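Local coordinates for putative Lipoprotein (Shewanella oneidensis, PDB 3U24) that is of unknown function but binds zinc and calcium ions and belongs to a family grouped with the metallopeptidases, at residues A174-F185 and S214-N225. Residues are numbered along the deposited sequence; the frame is centred on the assembly and turned at random.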
ATOM      1  N   ALA A 174      15.510   9.291   8.339  1.00 21.06           N
ATOM      2  CA  ALA A 174      16.681   8.421   8.504  1.00 22.04           C
ATOM      3  C   ALA A 174      17.155   8.376   9.961  1.00 22.18           C
ATOM      4  O   ALA A 174      17.489   7.310  10.475  1.00 21.14           O
ATOM      5  CB  ALA A 174      17.820   8.865   7.590  1.00 20.41           C
ATOM      6  N   VAL A 175      17.191   9.538  10.608  1.00 23.41           N
ATOM      7  CA  VAL A 175      17.696   9.615  11.994  1.00 24.47           C
ATOM      8  C   VAL A 175      16.797   8.759  12.922  1.00 25.89           C
ATOM      9  O   VAL A 175      17.261   7.887  13.664  1.00 26.33           O
ATOM     10  CB  VAL A 175      17.719  11.046  12.538  1.00 24.21           C
ATOM     11  CG1 VAL A 175      18.021  11.031  14.058  1.00 24.05           C
ATOM     12  CG2 VAL A 175      18.691  11.916  11.755  1.00 23.59           C
ATOM     13  N   LEU A 176      15.512   9.004  12.806  1.00 26.40           N
ATOM     14  CA  LEU A 176      14.504   8.339  13.567  1.00 28.97           C
ATOM     15  C   LEU A 176      14.442   6.827  13.302  1.00 27.67           C
ATOM     16  O   LEU A 176      14.437   6.036  14.244  1.00 27.72           O
ATOM     17  CB  LEU A 176      13.214   9.024  13.203  1.00 31.84           C
ATOM     18  CG  LEU A 176      11.923   8.584  13.811  1.00 37.08           C
ATOM     19  CD1 LEU A 176      10.884   9.666  13.405  1.00 37.11           C
ATOM     20  CD2 LEU A 176      11.602   7.192  13.253  1.00 37.68           C
ATOM     21  N   GLN A 177      14.451   6.415  12.037  1.00 25.52           N
ATOM     22  CA  GLN A 177      14.415   4.996  11.751  1.00 24.60           C
ATOM     23  C   GLN A 177      15.697   4.271  12.157  1.00 25.19           C
ATOM     24  O   GLN A 177      15.627   3.167  12.673  1.00 24.36           O
ATOM     25  CB  GLN A 177      14.066   4.759  10.300  1.00 23.96           C
ATOM     26  CG  GLN A 177      12.621   5.165   9.976  1.00 23.27           C
ATOM     27  CD  GLN A 177      12.267   4.964   8.530  1.00 22.72           C
ATOM     28  OE1 GLN A 177      13.124   4.995   7.655  1.00 23.07           O
ATOM     29  NE2 GLN A 177      11.005   4.743   8.266  1.00 23.14           N
ATOM     30  N   ASN A 178      16.866   4.897  11.973  1.00 25.67           N
ATOM     31  CA  ASN A 178      18.128   4.250  12.345  1.00 26.11           C
ATOM     32  C   ASN A 178      18.305   4.187  13.838  1.00 27.13           C
ATOM     33  O   ASN A 178      18.955   3.261  14.328  1.00 26.39           O
ATOM     34  CB  ASN A 178      19.354   4.884  11.687  1.00 25.66           C
ATOM     35  CG  ASN A 178      19.567   4.394  10.283  1.00 25.52           C
ATOM     36  OD1 ASN A 178      20.118   3.286  10.078  1.00 25.81           O
ATOM     37  ND2 ASN A 178      19.112   5.182   9.296  1.00 23.42           N
ATOM     38  N   GLN A 179      17.706   5.130  14.562  1.00 29.71           N
ATOM     39  CA  GLN A 179      17.627   5.032  16.049  1.00 32.77           C
ATOM     40  C   GLN A 179      16.837   3.803  16.449  1.00 30.87           C
ATOM     41  O   GLN A 179      17.163   3.167  17.408  1.00 31.86           O
ATOM     42  CB  GLN A 179      16.996   6.271  16.696  1.00 35.73           C
ATOM     43  CG  GLN A 179      17.970   7.423  16.799  1.00 40.23           C
ATOM     44  CD  GLN A 179      17.341   8.780  17.207  1.00 47.22           C
ATOM     45  OE1 GLN A 179      16.103   9.016  17.079  1.00 48.05           O
ATOM     46  NE2 GLN A 179      18.210   9.691  17.692  1.00 45.01           N
ATOM     47  N   GLY A 180      15.799   3.477  15.692  1.00 30.62           N
ATOM     48  CA  GLY A 180      15.004   2.274  15.929  1.00 29.68           C
ATOM     49  C   GLY A 180      15.780   0.995  15.682  1.00 30.05           C
ATOM     50  O   GLY A 180      15.362  -0.071  16.127  1.00 30.33           O
ATOM     51  N   ALA A 181      16.930   1.072  15.005  1.00 29.89           N
ATOM     52  CA  ALA A 181      17.755  -0.134  14.822  1.00 29.49           C
ATOM     53  C   ALA A 181      18.083  -0.806  16.180  1.00 29.94           C
ATOM     54  O   ALA A 181      18.212  -2.035  16.233  1.00 28.74           O
ATOM     55  CB  ALA A 181      19.026   0.147  14.035  1.00 28.20           C
ATOM     56  N   PHE A 182      18.173  -0.021  17.260  1.00 29.66           N
ATOM     57  CA  PHE A 182      18.475  -0.575  18.575  1.00 30.85           C
ATOM     58  C   PHE A 182      17.361  -1.347  19.245  1.00 31.45           C
ATOM     59  O   PHE A 182      17.602  -2.006  20.229  1.00 34.29           O
ATOM     60  CB  PHE A 182      19.060   0.483  19.502  1.00 31.66           C
ATOM     61  CG  PHE A 182      20.427   0.905  19.073  1.00 32.49           C
ATOM     62  CD1 PHE A 182      21.486   0.015  19.164  1.00 33.23           C
ATOM     63  CD2 PHE A 182      20.631   2.132  18.456  1.00 33.07           C
ATOM     64  CE1 PHE A 182      22.756   0.376  18.719  1.00 35.15           C
ATOM     65  CE2 PHE A 182      21.884   2.505  18.032  1.00 34.37           C
ATOM     66  CZ  PHE A 182      22.952   1.624  18.137  1.00 34.57           C
ATOM     67  N   SER A 183      16.158  -1.322  18.703  1.00 30.74           N
ATOM     68  CA  SER A 183      15.157  -2.243  19.198  1.00 31.49           C
ATOM     69  C   SER A 183      15.360  -3.662  18.572  1.00 29.62           C
ATOM     70  O   SER A 183      14.731  -4.619  18.986  1.00 28.21           O
ATOM     71  CB  SER A 183      13.779  -1.691  18.925  1.00 31.67           C
ATOM     72  OG  SER A 183      13.529  -1.831  17.566  1.00 34.24           O
ATOM     73  N   VAL A 184      16.246  -3.766  17.584  1.00 28.06           N
ATOM     74  CA  VAL A 184      16.639  -5.036  16.981  1.00 26.28           C
ATOM     75  C   VAL A 184      18.009  -5.416  17.547  1.00 26.83           C
ATOM     76  O   VAL A 184      18.184  -6.520  18.068  1.00 27.29           O
ATOM     77  CB  VAL A 184      16.692  -4.907  15.436  1.00 26.08           C
ATOM     78  CG1 VAL A 184      17.215  -6.186  14.783  1.00 25.46           C
ATOM     79  CG2 VAL A 184      15.317  -4.518  14.873  1.00 24.29           C
ATOM     80  N   PHE A 185      18.977  -4.494  17.481  1.00 26.20           N
ATOM     81  CA  PHE A 185      20.298  -4.706  18.064  1.00 27.05           C
ATOM     82  C   PHE A 185      20.263  -4.394  19.566  1.00 29.07           C
ATOM     83  O   PHE A 185      20.838  -3.406  20.022  1.00 27.97           O
ATOM     84  CB  PHE A 185      21.398  -3.927  17.314  1.00 26.63           C
ATOM     85  CG  PHE A 185      21.584  -4.394  15.897  1.00 26.56           C
ATOM     86  CD1 PHE A 185      22.339  -5.519  15.624  1.00 28.03           C
ATOM     87  CD2 PHE A 185      20.925  -3.784  14.844  1.00 26.55           C
ATOM     88  CE1 PHE A 185      22.476  -5.992  14.309  1.00 28.74           C
ATOM     89  CE2 PHE A 185      21.038  -4.260  13.541  1.00 26.50           C
ATOM     90  CZ  PHE A 185      21.808  -5.368  13.270  1.00 26.25           C
ATOM     91  N   SER A 214      27.139  -1.878  16.466  1.00 27.65           N
ATOM     92  CA  SER A 214      26.571  -0.833  17.310  1.00 29.79           C
ATOM     93  C   SER A 214      27.325   0.488  17.206  1.00 29.99           C
ATOM     94  O   SER A 214      26.736   1.537  17.128  1.00 28.71           O
ATOM     95  CB  SER A 214      26.586  -1.270  18.777  1.00 30.85           C
ATOM     96  OG  SER A 214      25.773  -2.425  18.898  1.00 33.43           O
ATOM     97  N   LYS A 215      28.636   0.407  17.271  1.00 32.10           N
ATOM     98  CA  LYS A 215      29.490   1.562  17.055  1.00 33.88           C
ATOM     99  C   LYS A 215      29.212   2.220  15.674  1.00 31.52           C
ATOM    100  O   LYS A 215      29.020   3.413  15.602  1.00 29.82           O
ATOM    101  CB  LYS A 215      30.943   1.125  17.172  1.00 37.86           C
ATOM    102  CG  LYS A 215      31.984   2.199  16.920  1.00 46.20           C
ATOM    103  CD  LYS A 215      33.418   1.631  16.964  1.00 51.44           C
ATOM    104  CE  LYS A 215      34.473   2.735  16.935  1.00 54.21           C
ATOM    105  NZ  LYS A 215      34.270   3.655  18.103  1.00 54.77           N
ATOM    106  N   ALA A 216      29.173   1.423  14.607  1.00 28.45           N
ATOM    107  CA  ALA A 216      28.943   1.941  13.278  1.00 27.79           C
ATOM    108  C   ALA A 216      27.561   2.599  13.142  1.00 25.91           C
ATOM    109  O   ALA A 216      27.430   3.599  12.473  1.00 23.87           O
ATOM    110  CB  ALA A 216      29.115   0.846  12.220  1.00 26.87           C
ATOM    111  N   ILE A 217      26.545   2.012  13.765  1.00 25.23           N
ATOM    112  CA  ILE A 217      25.196   2.552  13.660  1.00 24.59           C
ATOM    113  C   ILE A 217      25.179   3.874  14.400  1.00 25.09           C
ATOM    114  O   ILE A 217      24.753   4.840  13.822  1.00 24.99           O
ATOM    115  CB  ILE A 217      24.109   1.592  14.164  1.00 24.34           C
ATOM    116  CG1 ILE A 217      24.071   0.333  13.274  1.00 24.24           C
ATOM    117  CG2 ILE A 217      22.735   2.279  14.185  1.00 23.59           C
ATOM    118  CD1 ILE A 217      23.251  -0.813  13.791  1.00 23.66           C
ATOM    119  N   ASN A 218      25.713   3.919  15.626  1.00 25.82           N
ATOM    120  CA  ASN A 218      25.758   5.140  16.384  1.00 27.08           C
ATOM    121  C   ASN A 218      26.548   6.238  15.690  1.00 27.36           C
ATOM    122  O   ASN A 218      26.122   7.374  15.710  1.00 26.65           O
ATOM    123  CB  ASN A 218      26.308   4.920  17.783  1.00 29.05           C
ATOM    124  CG  ASN A 218      25.271   4.361  18.744  1.00 31.58           C
ATOM    125  OD1 ASN A 218      25.595   3.475  19.549  1.00 34.99           O
ATOM    126  ND2 ASN A 218      24.035   4.878  18.691  1.00 31.17           N
ATOM    127  N   GLU A 219      27.684   5.909  15.079  1.00 27.53           N
ATOM    128  CA  GLU A 219      28.450   6.907  14.326  1.00 28.92           C
ATOM    129  C   GLU A 219      27.677   7.384  13.102  1.00 25.93           C
ATOM    130  O   GLU A 219      27.707   8.531  12.776  1.00 24.85           O
ATOM    131  CB  GLU A 219      29.846   6.394  13.914  1.00 32.24           C
ATOM    132  CG  GLU A 219      30.775   6.214  15.119  1.00 37.89           C
ATOM    133  CD  GLU A 219      32.094   5.495  14.788  1.00 44.18           C
ATOM    134  OE1 GLU A 219      32.239   4.926  13.668  1.00 44.92           O
ATOM    135  OE2 GLU A 219      32.991   5.513  15.677  1.00 50.93           O
ATOM    136  N   HIS A 220      26.963   6.500  12.440  1.00 24.09           N
ATOM    137  CA  HIS A 220      26.117   6.951  11.337  1.00 23.19           C
ATOM    138  C   HIS A 220      25.003   7.881  11.803  1.00 22.76           C
ATOM    139  O   HIS A 220      24.710   8.862  11.150  1.00 21.85           O
ATOM    140  CB  HIS A 220      25.580   5.793  10.553  1.00 21.58           C
ATOM    141  CG  HIS A 220      24.821   6.203   9.317  1.00 20.84           C
ATOM    142  ND1 HIS A 220      25.434   6.618   8.185  1.00 20.59           N
ATOM    143  CD2 HIS A 220      23.470   6.231   9.062  1.00 19.79           C
ATOM    144  CE1 HIS A 220      24.502   6.916   7.278  1.00 20.17           C
ATOM    145  NE2 HIS A 220      23.308   6.671   7.810  1.00 19.78           N
ATOM    146  N   ILE A 221      24.398   7.584  12.936  1.00 23.11           N
ATOM    147  CA  ILE A 221      23.344   8.460  13.473  1.00 24.39           C
ATOM    148  C   ILE A 221      23.916   9.840  13.812  1.00 25.15           C
ATOM    149  O   ILE A 221      23.249  10.841  13.541  1.00 24.96           O
ATOM    150  CB  ILE A 221      22.690   7.867  14.701  1.00 24.92           C
ATOM    151  CG1 ILE A 221      21.860   6.645  14.249  1.00 24.45           C
ATOM    152  CG2 ILE A 221      21.869   8.933  15.469  1.00 24.53           C
ATOM    153  CD1 ILE A 221      21.631   5.636  15.372  1.00 24.74           C
ATOM    154  N   SER A 222      25.152   9.889  14.337  1.00 25.50           N
ATOM    155  CA  SER A 222      25.807  11.178  14.617  1.00 27.28           C
ATOM    156  C   SER A 222      26.033  11.933  13.322  1.00 26.27           C
ATOM    157  O   SER A 222      25.859  13.146  13.251  1.00 25.87           O
ATOM    158  CB  SER A 222      27.174  11.036  15.294  1.00 28.81           C
ATOM    159  OG  SER A 222      27.004  10.405  16.556  1.00 33.93           O
ATOM    160  N   TRP A 223      26.462  11.213  12.308  1.00 24.38           N
ATOM    161  CA  TRP A 223      26.636  11.855  11.035  1.00 24.18           C
ATOM    162  C   TRP A 223      25.297  12.395  10.497  1.00 23.31           C
ATOM    163  O   TRP A 223      25.217  13.537  10.043  1.00 22.91           O
ATOM    164  CB  TRP A 223      27.306  10.916  10.091  1.00 23.12           C
ATOM    165  CG  TRP A 223      27.541  11.472   8.716  1.00 23.14           C
ATOM    166  CD1 TRP A 223      28.657  12.179   8.275  1.00 23.25           C
ATOM    167  CD2 TRP A 223      26.683  11.310   7.529  1.00 22.17           C
ATOM    168  NE1 TRP A 223      28.543  12.444   6.942  1.00 23.40           N
ATOM    169  CE2 TRP A 223      27.379  11.959   6.437  1.00 22.48           C
ATOM    170  CE3 TRP A 223      25.447  10.726   7.290  1.00 22.03           C
ATOM    171  CZ2 TRP A 223      26.831  12.048   5.161  1.00 22.53           C
ATOM    172  CZ3 TRP A 223      24.915  10.770   6.002  1.00 21.98           C
ATOM    173  CH2 TRP A 223      25.592  11.413   4.947  1.00 22.26           C
ATOM    174  N   LEU A 224      24.249  11.591  10.580  1.00 22.76           N
ATOM    175  CA  LEU A 224      22.919  12.022  10.125  1.00 22.40           C
ATOM    176  C   LEU A 224      22.476  13.269  10.889  1.00 22.80           C
ATOM    177  O   LEU A 224      21.962  14.188  10.295  1.00 22.06           O
ATOM    178  CB  LEU A 224      21.894  10.895  10.244  1.00 21.52           C
ATOM    179  CG  LEU A 224      21.961   9.675   9.283  1.00 20.87           C
ATOM    180  CD1 LEU A 224      20.959   8.596   9.674  1.00 19.92           C
ATOM    181  CD2 LEU A 224      21.727  10.071   7.838  1.00 20.50           C
ATOM    182  N   ASN A 225      22.732  13.310  12.195  1.00 24.16           N
ATOM    183  CA  ASN A 225      22.388  14.486  12.998  1.00 25.13           C
ATOM    184  C   ASN A 225      23.157  15.715  12.541  1.00 25.81           C
ATOM    185  O   ASN A 225      22.583  16.827  12.468  1.00 25.57           O
ATOM    186  CB  ASN A 225      22.613  14.270  14.506  1.00 25.90           C
ATOM    187  CG  ASN A 225      21.518  13.423  15.175  1.00 27.31           C
ATOM    188  OD1 ASN A 225      20.363  13.322  14.725  1.00 28.23           O
ATOM    189  ND2 ASN A 225      21.898  12.797  16.265  1.00 27.89           N
TER
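Val175 packs against Leu224 and Asn225 where helix 174-179 and helix 214-225 run antiparallel, 163° between their directions and 9.5 Å between their axes at closest approach, with no hydrogen bond joining them. Val175, short and beta-branched, suits the close approach: its CG2 slides past Leu224 CB at 3.7 Å, while CG1, anti to the backbone N (chi1 170°), meets Asn225 OD1. Leu224, long and flexible, sends CD1 on to Ala174 CB, 3.8 Å away. One turn along, the longer arm of buried Ile221 reaches across to pack CD1 on Asn178 O at 3.7 Å. Asn178 suits burial because its polar end is satisfied: ND2 donates to Ala174 O (2.9 Å) and to Tyr121 O, and OD1 accepts from Tyr156 OH. Farther along the chain, Phe182 is broad enough to span Ser214, Ile217 and Ile221. The Asn218 amide crosses its ring obliquely, planes 22° apart, bringing ND2 to 3.3 Å from CE2, and Ser214 O lies at the ring edge. A serine in place of Phe182 would probably open a gap over Ile217 and leave the Asn218 amide free to turn. Ile217, branched and buried, also directs CD1 to Phe185 CD2 at 3.9 Å. Helix 152-162 closes the neighbouring side, Tyr156 touching Ile217, and helix 124-131 covers Ala181, so the pair sits among helices, away from the metal sites.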